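Long-range contacts in glycine betaine, L-proline ABC transporter, glycine/betaine/L-proline-binding protein (ProX) (Borrelia burgdorferi, PDB 3TMG), which binds glycine betaine (trimethyl glycine) and probably delivers it, as the substrate-binding protein of an ABC transporter, to the membrane permease: residues Val89-Asn94 / Thr211-Gly216; Asp229-Ser234 / Lys268-Glu273; Val37-Met42 / Phe222-Val227. All coordinates share one frame; numbering follows the deposited sequence. Where two conformers were deposited one is given.

In the fold
The three contacts lie on one side of the chain's centre, in the lobe that contains both chain ends, and away from the bound trimethyl glycine: the side chain of Asn94 in interaction 1 is about 11 Å from the ligand, that of Trp233 in interaction 2 about 12 Å. Helix 222-230 joins interactions 2 and 3, whose centres are 9 Å apart; Trp270 O packs on Val227 CG2 at 3.7 Å. Interaction 1, 14 Å in centre-to-centre distance from each of the others, meets interaction 2 through a probable hydrogen bond of 2.9 Å from Trp233 N to Asn94 O, and interaction 3 where Leu91 CD2 packs against Tyr225 OH.

Interaction 1: residues Val89-Asn94 / Thr211-Gly216; sequences VDLGAN and TLVRLG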
loop_
_atom_site.group_PDB
_atom_site.type_symbol
_atom_site.label_atom_id
_atom_site.label_comp_id
_atom_site.label_asym_id
_atom_site.label_seq_id
_atom_site.Cartn_x
_atom_site.Cartn_y
_atom_site.Cartn_z
ATOM N N VAL A 89 3.772 -9.603 -15.650
ATOM C CA VAL A 89 5.243 -9.520 -15.552
ATOM C C VAL A 89 5.605 -8.716 -14.308
ATOM O O VAL A 89 5.145 -7.592 -14.158
ATOM C CB VAL A 89 5.899 -8.816 -16.769
ATOM C CG1 VAL A 89 7.413 -8.932 -16.664
ATOM C CG2 VAL A 89 5.444 -9.442 -18.081
ATOM N N ASP A 90 6.429 -9.289 -13.437
ATOM C CA ASP A 90 6.824 -8.605 -12.218
ATOM C C ASP A 90 8.125 -7.870 -12.523
ATOM O O ASP A 90 9.149 -8.525 -12.773
ATOM C CB ASP A 90 7.046 -9.650 -11.122
ATOM C CG ASP A 90 7.358 -9.031 -9.742
ATOM O OD1 ASP A 90 7.812 -7.861 -9.652
ATOM O OD2 ASP A 90 7.124 -9.744 -8.721
ATOM N N LEU A 91 8.111 -6.537 -12.489
ATOM C CA LEU A 91 9.297 -5.786 -12.943
ATOM C C LEU A 91 10.344 -5.563 -11.848
ATOM O O LEU A 91 11.455 -5.113 -12.139
ATOM C CB LEU A 91 8.910 -4.456 -13.577
ATOM C CG LEU A 91 7.936 -4.528 -14.749
ATOM C CD1 LEU A 91 7.671 -3.139 -15.341
ATOM C CD2 LEU A 91 8.420 -5.503 -15.817
ATOM N N GLY A 92 10.000 -5.914 -10.605
ATOM C CA GLY A 92 10.861 -5.635 -9.451
ATOM C C GLY A 92 10.216 -4.648 -8.507
ATOM O O GLY A 92 9.035 -4.352 -8.668
ATOM N N ALA A 93 10.987 -4.116 -7.542
ATOM C CA ALA A 93 10.427 -3.298 -6.456
ATOM C C ALA A 93 10.414 -1.857 -6.902
ATOM O O ALA A 93 11.389 -1.398 -7.511
ATOM C CB ALA A 93 11.279 -3.425 -5.175
ATOM N N ASN A 94 9.335 -1.140 -6.576
ATOM C CA ASN A 94 9.364 0.338 -6.688
ATOM C C ASN A 94 9.627 1.021 -5.336
ATOM O O ASN A 94 9.820 2.245 -5.274
ATOM C CB ASN A 94 8.065 0.869 -7.314
ATOM C CG ASN A 94 6.830 0.520 -6.509
ATOM O OD1 ASN A 94 6.707 0.892 -5.340
ATOM N ND2 ASN A 94 5.890 -0.167 -7.150
ATOM N N THR A 211 6.111 -3.463 -8.937
ATOM C CA THR A 211 5.398 -2.927 -10.079
ATOM C C THR A 211 5.151 -4.138 -10.995
ATOM O O THR A 211 6.087 -4.864 -11.349
ATOM C CB THR A 211 6.267 -1.884 -10.830
ATOM O OG1 THR A 211 6.453 -0.729 -9.987
ATOM C CG2 THR A 211 5.551 -1.434 -12.132
ATOM N N LEU A 212 3.889 -4.388 -11.317
ATOM C CA LEU A 212 3.553 -5.457 -12.247
ATOM C C LEU A 212 2.905 -4.859 -13.479
ATOM O O LEU A 212 2.131 -3.897 -13.373
ATOM C CB LEU A 212 2.594 -6.467 -11.621
ATOM C CG LEU A 212 2.830 -6.836 -10.160
ATOM C CD1 LEU A 212 1.666 -7.659 -9.616
ATOM C CD2 LEU A 212 4.155 -7.570 -9.922
ATOM N N VAL A 213 3.179 -5.445 -14.652
ATOM C CA VAL A 213 2.568 -4.958 -15.895
ATOM C C VAL A 213 1.966 -6.153 -16.643
ATOM O O VAL A 213 2.314 -7.302 -16.403
ATOM C CB VAL A 213 3.571 -4.188 -16.806
ATOM C CG1 VAL A 213 4.113 -2.948 -16.125
ATOM C CG2 VAL A 213 4.720 -5.093 -17.257
ATOM N N ARG A 214 1.027 -5.871 -17.524
ATOM C CA ARG A 214 0.375 -6.932 -18.298
ATOM C C ARG A 214 1.375 -7.591 -19.260
ATOM O O ARG A 214 2.318 -6.947 -19.679
ATOM C CB ARG A 214 -0.829 -6.390 -19.068
ATOM C CG ARG A 214 -0.550 -5.241 -20.020
ATOM C CD ARG A 214 -1.780 -4.908 -20.856
ATOM N NE ARG A 214 -1.485 -3.929 -21.900
ATOM C CZ ARG A 214 -1.003 -4.218 -23.111
ATOM N NH1 ARG A 214 -0.765 -5.478 -23.465
ATOM N NH2 ARG A 214 -0.796 -3.226 -23.987
ATOM N N LEU A 215 1.118 -8.851 -19.617
ATOM C CA LEU A 215 1.897 -9.606 -20.605
ATOM C C LEU A 215 2.361 -8.857 -21.878
ATOM O O LEU A 215 3.515 -8.986 -22.285
ATOM C CB LEU A 215 1.148 -10.901 -21.011
ATOM C CG LEU A 215 1.024 -11.996 -19.939
ATOM C CD1 LEU A 215 0.408 -13.274 -20.484
ATOM C CD2 LEU A 215 2.363 -12.289 -19.270
ATOM N N GLY A 216 1.498 -8.091 -22.522
ATOM C CA GLY A 216 1.919 -7.554 -23.846
ATOM C C GLY A 216 2.494 -6.140 -23.816
ATOM O O GLY A 216 2.800 -5.585 -24.860
#
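Val89 and Val213 form a hydrogen-bonded pair at one end of an antiparallel beta ladder between strands 88-105 and 207-214, in the antiparallel sheet of a fold of the periplasmic-binding-protein type. Val89 N gives a nearly straight bond to Val213 O (2.8 Å), and Val213 N returns one to Val89 O. One pair further, Asp90 and Leu212 are a non-hydrogen-bonded pair whose side chains cross obliquely: Leu212 CD2 reaches Asp90 CG at 3.5 Å. With Asp90 CG anti to the backbone N, the carboxylate carbon lies beside the carbonyl carbon of its own residue. Asp90 OD1 takes Gly92 N in an Asx turn and also His210 ND1, while OD2 meets Tyr81 OH, so both oxygens of the group are tied. Leu91 and Val213 cross at about a right angle, CD1 of the leucine touching CG1 of the valine at 3.6 Å, and helix 222-230 packs against them through Tyr225 and Phe228. Beyond Leu91 N, bonded to Thr211 O, the chain turns a corner at Asn94. Asn94 CG sits between its backbone N and carbonyl carbon (chi1 60°), and the Asn94 and Thr211 side chains cross at about a right angle. Asn94 ND2 also bonds to Val69 O. Thr211 OG1 lies 3° from the plane of the Asn94 amide and accepts from Asn94 ND2 at 2.9 Å, with an N-H...O angle of 171°.

Interaction 2: residues Asp229-Ser234 / Lys268-Glu273; sequences DHFYWS and KTWVPE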
loop_
_atom_site.group_PDB
_atom_site.type_symbol
_atom_site.label_atom_id
_atom_site.label_comp_id
_atom_site.label_asym_id
_atom_site.label_seq_id
_atom_site.Cartn_x
_atom_site.Cartn_y
_atom_site.Cartn_z
ATOM N N ASP A 229 8.907 0.331 -15.412
ATOM C CA ASP A 229 10.155 -0.381 -15.098
ATOM C C ASP A 229 11.135 0.491 -14.284
ATOM O O ASP A 229 11.954 -0.041 -13.528
ATOM C CB ASP A 229 10.788 -0.849 -16.421
ATOM C CG ASP A 229 11.862 -1.919 -16.235
ATOM O OD1 ASP A 229 11.832 -2.733 -15.285
ATOM O OD2 ASP A 229 12.757 -1.931 -17.069
ATOM N N HIS A 230 11.034 1.817 -14.396
ATOM C CA HIS A 230 11.955 2.734 -13.737
ATOM C C HIS A 230 11.416 3.439 -12.526
ATOM O O HIS A 230 12.183 4.014 -11.766
ATOM C CB HIS A 230 12.521 3.776 -14.747
ATOM C CG HIS A 230 13.476 3.180 -15.759
ATOM N ND1 HIS A 230 13.048 2.505 -16.848
ATOM C CD2 HIS A 230 14.878 3.181 -15.816
ATOM C CE1 HIS A 230 14.132 2.097 -17.562
ATOM N NE2 HIS A 230 15.236 2.514 -16.922
ATOM N N PHE A 231 10.103 3.394 -12.289
ATOM C CA PHE A 231 9.514 4.055 -11.124
ATOM C C PHE A 231 10.109 3.474 -9.820
ATOM O O PHE A 231 10.017 2.278 -9.583
ATOM C CB PHE A 231 8.002 3.862 -11.134
ATOM C CG PHE A 231 7.319 4.343 -9.878
ATOM C CD1 PHE A 231 7.384 5.678 -9.522
ATOM C CD2 PHE A 231 6.622 3.449 -9.059
ATOM C CE1 PHE A 231 6.749 6.121 -8.351
ATOM C CE2 PHE A 231 5.979 3.883 -7.875
ATOM C CZ PHE A 231 6.048 5.208 -7.531
ATOM N N TYR A 232 10.641 4.338 -8.968
ATOM C CA TYR A 232 11.226 3.902 -7.701
ATOM C C TYR A 232 11.219 5.106 -6.778
ATOM O O TYR A 232 11.559 6.227 -7.203
ATOM C CB TYR A 232 12.696 3.410 -7.890
ATOM C CG TYR A 232 13.209 2.781 -6.625
ATOM C CD1 TYR A 232 13.812 3.567 -5.613
ATOM C CD2 TYR A 232 12.985 1.424 -6.391
ATOM C CE1 TYR A 232 14.237 2.974 -4.419
ATOM C CE2 TYR A 232 13.380 0.822 -5.227
ATOM C CZ TYR A 232 14.006 1.590 -4.253
ATOM O OH TYR A 232 14.346 0.918 -3.115
ATOM N N TRP A 233 10.845 4.898 -5.527
ATOM C CA TRP A 233 11.020 5.986 -4.562
ATOM C C TRP A 233 11.166 5.486 -3.145
ATOM O O TRP A 233 11.081 4.267 -2.904
ATOM C CB TRP A 233 9.887 7.019 -4.712
ATOM C CG TRP A 233 8.483 6.525 -4.432
ATOM C CD1 TRP A 233 8.031 5.222 -4.196
ATOM C CD2 TRP A 233 7.300 7.375 -4.318
ATOM N NE1 TRP A 233 6.666 5.223 -3.971
ATOM C CE2 TRP A 233 6.184 6.501 -3.999
ATOM C CE3 TRP A 233 7.077 8.757 -4.451
ATOM C CZ2 TRP A 233 4.892 6.993 -3.804
ATOM C CZ3 TRP A 233 5.778 9.248 -4.265
ATOM C CH2 TRP A 233 4.709 8.381 -3.957
ATOM N N SER A 234 11.334 6.447 -2.217
ATOM C CA SER A 234 11.754 6.162 -0.848
ATOM C C SER A 234 10.979 7.017 0.155
ATOM O O SER A 234 10.264 7.936 -0.224
ATOM C CB SER A 234 13.266 6.417 -0.702
ATOM O OG SER A 234 13.975 5.774 -1.732
ATOM N N LYS A 268 12.513 12.691 -13.617
ATOM C CA LYS A 268 13.306 12.508 -14.818
ATOM C C LYS A 268 13.914 11.126 -14.941
ATOM O O LYS A 268 13.959 10.577 -16.030
ATOM C CB LYS A 268 14.402 13.575 -14.939
ATOM C CG LYS A 268 13.910 14.904 -15.479
ATOM C CD LYS A 268 15.131 15.761 -15.787
ATOM C CE LYS A 268 14.724 17.211 -15.902
ATOM N NZ LYS A 268 15.968 18.031 -15.966
ATOM N N THR A 269 14.390 10.573 -13.841
ATOM C CA THR A 269 14.969 9.236 -13.885
ATOM C C THR A 269 13.979 8.143 -14.284
ATOM O O THR A 269 14.384 7.035 -14.645
ATOM C CB THR A 269 15.701 8.826 -12.573
ATOM O OG1 THR A 269 14.760 8.530 -11.534
ATOM C CG2 THR A 269 16.708 9.900 -12.137
ATOM N N TRP A 270 12.679 8.439 -14.232
ATOM C CA TRP A 270 11.715 7.380 -14.498
ATOM C C TRP A 270 11.313 7.325 -15.941
ATOM O O TRP A 270 10.565 6.406 -16.347
ATOM C CB TRP A 270 10.460 7.521 -13.638
ATOM C CG TRP A 270 10.694 7.636 -12.134
ATOM C CD1 TRP A 270 11.750 7.144 -11.359
ATOM C CD2 TRP A 270 9.772 8.265 -11.198
ATOM N NE1 TRP A 270 11.543 7.450 -10.014
ATOM C CE2 TRP A 270 10.364 8.142 -9.877
ATOM C CE3 TRP A 270 8.522 8.934 -11.340
ATOM C CZ2 TRP A 270 9.739 8.674 -8.749
ATOM C CZ3 TRP A 270 7.901 9.421 -10.197
ATOM C CH2 TRP A 270 8.490 9.290 -8.932
ATOM N N VAL A 271 11.746 8.330 -16.717
ATOM C CA VAL A 271 11.180 8.514 -18.060
ATOM C C VAL A 271 12.250 8.334 -19.147
ATOM O O VAL A 271 13.436 8.589 -18.894
ATOM C CB VAL A 271 10.384 9.861 -18.243
ATOM C CG1 VAL A 271 9.296 10.043 -17.193
ATOM C CG2 VAL A 271 11.288 11.104 -18.338
ATOM N N PRO A 272 11.838 7.911 -20.362
ATOM C CA PRO A 272 12.835 7.773 -21.432
ATOM C C PRO A 272 13.507 9.112 -21.739
ATOM O O PRO A 272 12.902 10.181 -21.568
ATOM C CB PRO A 272 11.982 7.307 -22.642
ATOM C CG PRO A 272 10.816 6.608 -22.006
ATOM C CD PRO A 272 10.507 7.464 -20.810
ATOM N N GLU A 273 14.749 9.031 -22.206
ATOM C CA GLU A 273 15.577 10.185 -22.551
ATOM C C GLU A 273 14.807 11.277 -23.292
ATOM O O GLU A 273 14.821 12.445 -22.905
ATOM C CB GLU A 273 16.768 9.690 -23.406
ATOM C CG GLU A 273 17.758 10.767 -23.803
ATOM C CD GLU A 273 18.337 11.494 -22.610
ATOM O OE1 GLU A 273 18.616 10.856 -21.577
ATOM O OE2 GLU A 273 18.520 12.718 -22.722
#
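The indole of Trp270 is met on one face by Phe231, and this aromatic pair forms the tight part of the contact. The phenyl ring turns its edge to the six-membered ring of the indole in a T-shaped (edge-to-face) stack, with centroids 4.9 Å apart and planes at 80°. CD1 and CE1 do the touching: CD1 stands over the indole, offset toward its rim, and CE1 comes to 3.7 Å from Trp270 CH2. The two side chains run side by side in the same direction. Phe231 CG is anti to its backbone N (chi1 172°), beside the carbonyl carbon, while Phe231 CA makes a CH-pi contact 3.9 Å from the centroid of the five-membered ring. Phe231 thus lies against both rings of the bicycle, with backbone over one and ring edge over the other. Val34 of helix 26-41 also packs on Trp270, and Leu35 of that helix on Phe231.

The polar rim of the indole is held less firmly. Trp270 NE1 gives Tyr232 O a weak, bent hydrogen bond of 3.1 Å with an angle of 127°, and Trp270 CD1 lies 3.2 Å from His230 O. Toward solvent the packing thins: exposed Thr269 adds little beyond its O, 3.8 Å from His230 CB, and its hydroxyl is bonded to Ile266 O. The partly exposed His230 ring is engaged by its own helix, stacking on Tyr226 and using ND1 to bond Tyr226 O. In the lobe holding both chain ends, the type I beta turn from Lys268 to Val271, at the end of helix 264-268, is thus packed against the C-terminal end of helix 222-230 by a T-shaped Phe-Trp pair.

Interaction 3: residues Val37-Met42 / Phe222-Val227; sequences VVFEKM and FDAYYV
Phe39 and Val227 reach toward each other tip to tip across two helices that run roughly antiparallel, with short-segment axes 11.5 Å apart at an angle of 148°. The gap is spanned mainly from one side, by Phe39 and Met42, which meet the shorter Val227 and Ala224. The far end of the phenyl ring does the touching: Phe39 CZ comes to 3.6 Å from Val227 CB, and Phe39 CE1 packs on Ala224 CA at 3.7 Å and on Ala224 CB.

Val227 is gripped from a second direction by Met42, the two side chains sliding past each other in opposite senses. Val227 CB and CG1 face the tip of the phenyl ring; CG2 touches both that ring and Met42 SD, the latter at 3.6 Å. A bend at chi3 (54°) places Met42 CE near the same methyl, 3.7 Å from Val227 CG2, with Asp223 O farther off. Val38 CG1 adds a looser touch on Val227 CG1 at 4.3 Å. No polar bond links the two segments; the side-chain contacts are van der Waals, and Asp223 OD2 is hydrogen-bonded to Tyr275 OH.

Around this core, the Phe39 ring packs on Val18 and Ile20 of strand 16-22 and on Ala46 of strand 44-50, Tyr44 touches Asp223 and Ala224, and helix 252-262 packs on helix 26-41 through Val37.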
loop_
_atom_site.group_PDB
_atom_site.type_symbol
_atom_site.label_atom_id
_atom_site.label_comp_id
_atom_site.label_asym_id
_atom_site.label_seq_id
_atom_site.Cartn_x
_atom_site.Cartn_y
_atom_site.Cartn_z
ATOM N N VAL A 37 0.238 11.772 -13.297
ATOM C CA VAL A 37 0.797 13.089 -13.673
ATOM C C VAL A 37 1.998 12.942 -14.621
ATOM O O VAL A 37 2.082 13.625 -15.637
ATOM C CB VAL A 37 1.152 13.911 -12.408
ATOM C CG1 VAL A 37 1.896 15.188 -12.785
ATOM C CG2 VAL A 37 -0.142 14.255 -11.662
ATOM N N VAL A 38 2.903 12.022 -14.302
ATOM C CA VAL A 38 4.047 11.722 -15.162
ATOM C C VAL A 38 3.606 11.323 -16.593
ATOM O O VAL A 38 4.078 11.935 -17.587
ATOM C CB VAL A 38 4.913 10.626 -14.521
ATOM C CG1 VAL A 38 5.999 10.197 -15.482
ATOM C CG2 VAL A 38 5.495 11.139 -13.206
ATOM N N PHE A 39 2.678 10.356 -16.706
ATOM C CA PHE A 39 2.172 9.941 -18.022
ATOM C C PHE A 39 1.443 11.078 -18.768
ATOM O O PHE A 39 1.582 11.223 -19.985
ATOM C CB PHE A 39 1.290 8.706 -17.925
ATOM C CG PHE A 39 2.041 7.428 -17.775
ATOM C CD1 PHE A 39 2.981 7.037 -18.729
ATOM C CD2 PHE A 39 1.789 6.570 -16.704
ATOM C CE1 PHE A 39 3.677 5.831 -18.584
ATOM C CE2 PHE A 39 2.465 5.375 -16.573
ATOM C CZ PHE A 39 3.419 4.999 -17.511
ATOM N N GLU A 40 0.659 11.883 -18.052
ATOM C CA GLU A 40 0.038 13.057 -18.665
ATOM C C GLU A 40 1.066 14.001 -19.274
ATOM O O GLU A 40 0.854 14.492 -20.409
ATOM C CB GLU A 40 -0.846 13.825 -17.695
ATOM C CG GLU A 40 -2.117 13.076 -17.330
ATOM C CD GLU A 40 -2.919 13.743 -16.216
ATOM O OE1 GLU A 40 -2.422 14.656 -15.522
ATOM O OE2 GLU A 40 -4.080 13.343 -16.028
ATOM N N LYS A 41 2.146 14.274 -18.538
ATOM C CA LYS A 41 3.175 15.178 -19.056
ATOM C C LYS A 41 3.886 14.612 -20.276
ATOM O O LYS A 41 4.353 15.386 -21.131
ATOM C CB LYS A 41 4.150 15.595 -17.983
ATOM C CG LYS A 41 3.562 16.679 -17.104
ATOM C CD LYS A 41 4.335 16.798 -15.814
ATOM C CE LYS A 41 5.603 17.615 -16.034
ATOM N NZ LYS A 41 5.309 18.801 -16.895
ATOM N N MET A 42 3.952 13.275 -20.355
ATOM C CA MET A 42 4.400 12.560 -21.556
ATOM C C MET A 42 3.361 12.490 -22.690
ATOM O O MET A 42 3.659 11.937 -23.758
ATOM C CB MET A 42 4.865 11.135 -21.218
ATOM C CG MET A 42 6.062 11.066 -20.287
ATOM S SD MET A 42 6.398 9.444 -19.576
ATOM C CE MET A 42 6.515 8.389 -21.038
ATOM N N PHE A 222 6.439 0.590 -25.451
ATOM C CA PHE A 222 7.681 0.537 -24.740
ATOM C C PHE A 222 7.923 1.731 -23.831
ATOM O O PHE A 222 8.562 1.580 -22.782
ATOM C CB PHE A 222 8.885 0.341 -25.694
ATOM C CG PHE A 222 10.162 0.080 -24.952
ATOM C CD1 PHE A 222 10.254 -0.999 -24.089
ATOM C CD2 PHE A 222 11.239 0.954 -25.046
ATOM C CE1 PHE A 222 11.420 -1.234 -23.347
ATOM C CE2 PHE A 222 12.414 0.714 -24.347
ATOM C CZ PHE A 222 12.506 -0.375 -23.496
ATOM N N ASP A 223 7.458 2.915 -24.232
ATOM C CA ASP A 223 7.570 4.098 -23.378
ATOM C C ASP A 223 6.828 3.926 -22.045
ATOM O O ASP A 223 7.365 4.320 -20.973
ATOM C CB ASP A 223 7.081 5.341 -24.115
ATOM C CG ASP A 223 8.025 5.761 -25.243
ATOM O OD1 ASP A 223 9.183 5.304 -25.290
ATOM O OD2 ASP A 223 7.587 6.550 -26.073
ATOM N N ALA A 224 5.617 3.348 -22.096
ATOM C CA ALA A 224 4.839 3.118 -20.865
ATOM C C ALA A 224 5.504 2.038 -20.028
ATOM O O ALA A 224 5.617 2.190 -18.822
ATOM C CB ALA A 224 3.374 2.751 -21.130
ATOM N N TYR A 225 5.948 0.960 -20.678
ATOM C CA TYR A 225 6.738 -0.085 -20.006
ATOM C C TYR A 225 7.946 0.492 -19.277
ATOM O O TYR A 225 8.189 0.160 -18.107
ATOM C CB TYR A 225 7.182 -1.133 -21.028
ATOM C CG TYR A 225 7.990 -2.261 -20.441
ATOM C CD1 TYR A 225 9.373 -2.145 -20.285
ATOM C CD2 TYR A 225 7.375 -3.437 -20.016
ATOM C CE1 TYR A 225 10.130 -3.183 -19.725
ATOM C CE2 TYR A 225 8.118 -4.484 -19.471
ATOM C CZ TYR A 225 9.498 -4.358 -19.333
ATOM O OH TYR A 225 10.265 -5.381 -18.771
ATOM N N TYR A 226 8.685 1.364 -19.957
ATOM C CA TYR A 226 9.889 1.975 -19.399
ATOM C C TYR A 226 9.575 2.725 -18.107
ATOM O O TYR A 226 10.292 2.567 -17.130
ATOM C CB TYR A 226 10.524 2.906 -20.451
ATOM C CG TYR A 226 11.821 3.573 -20.049
ATOM C CD1 TYR A 226 11.835 4.579 -19.071
ATOM C CD2 TYR A 226 13.047 3.219 -20.673
ATOM C CE1 TYR A 226 13.015 5.198 -18.705
ATOM C CE2 TYR A 226 14.230 3.846 -20.330
ATOM C CZ TYR A 226 14.202 4.840 -19.368
ATOM O OH TYR A 226 15.393 5.434 -19.009
ATOM N N VAL A 227 8.485 3.509 -18.078
ATOM C CA VAL A 227 8.134 4.236 -16.861
ATOM C C VAL A 227 7.801 3.256 -15.717
ATOM O O VAL A 227 8.310 3.402 -14.594
ATOM C CB VAL A 227 6.969 5.213 -17.093
ATOM C CG1 VAL A 227 6.583 5.901 -15.803
ATOM C CG2 VAL A 227 7.356 6.230 -18.166
#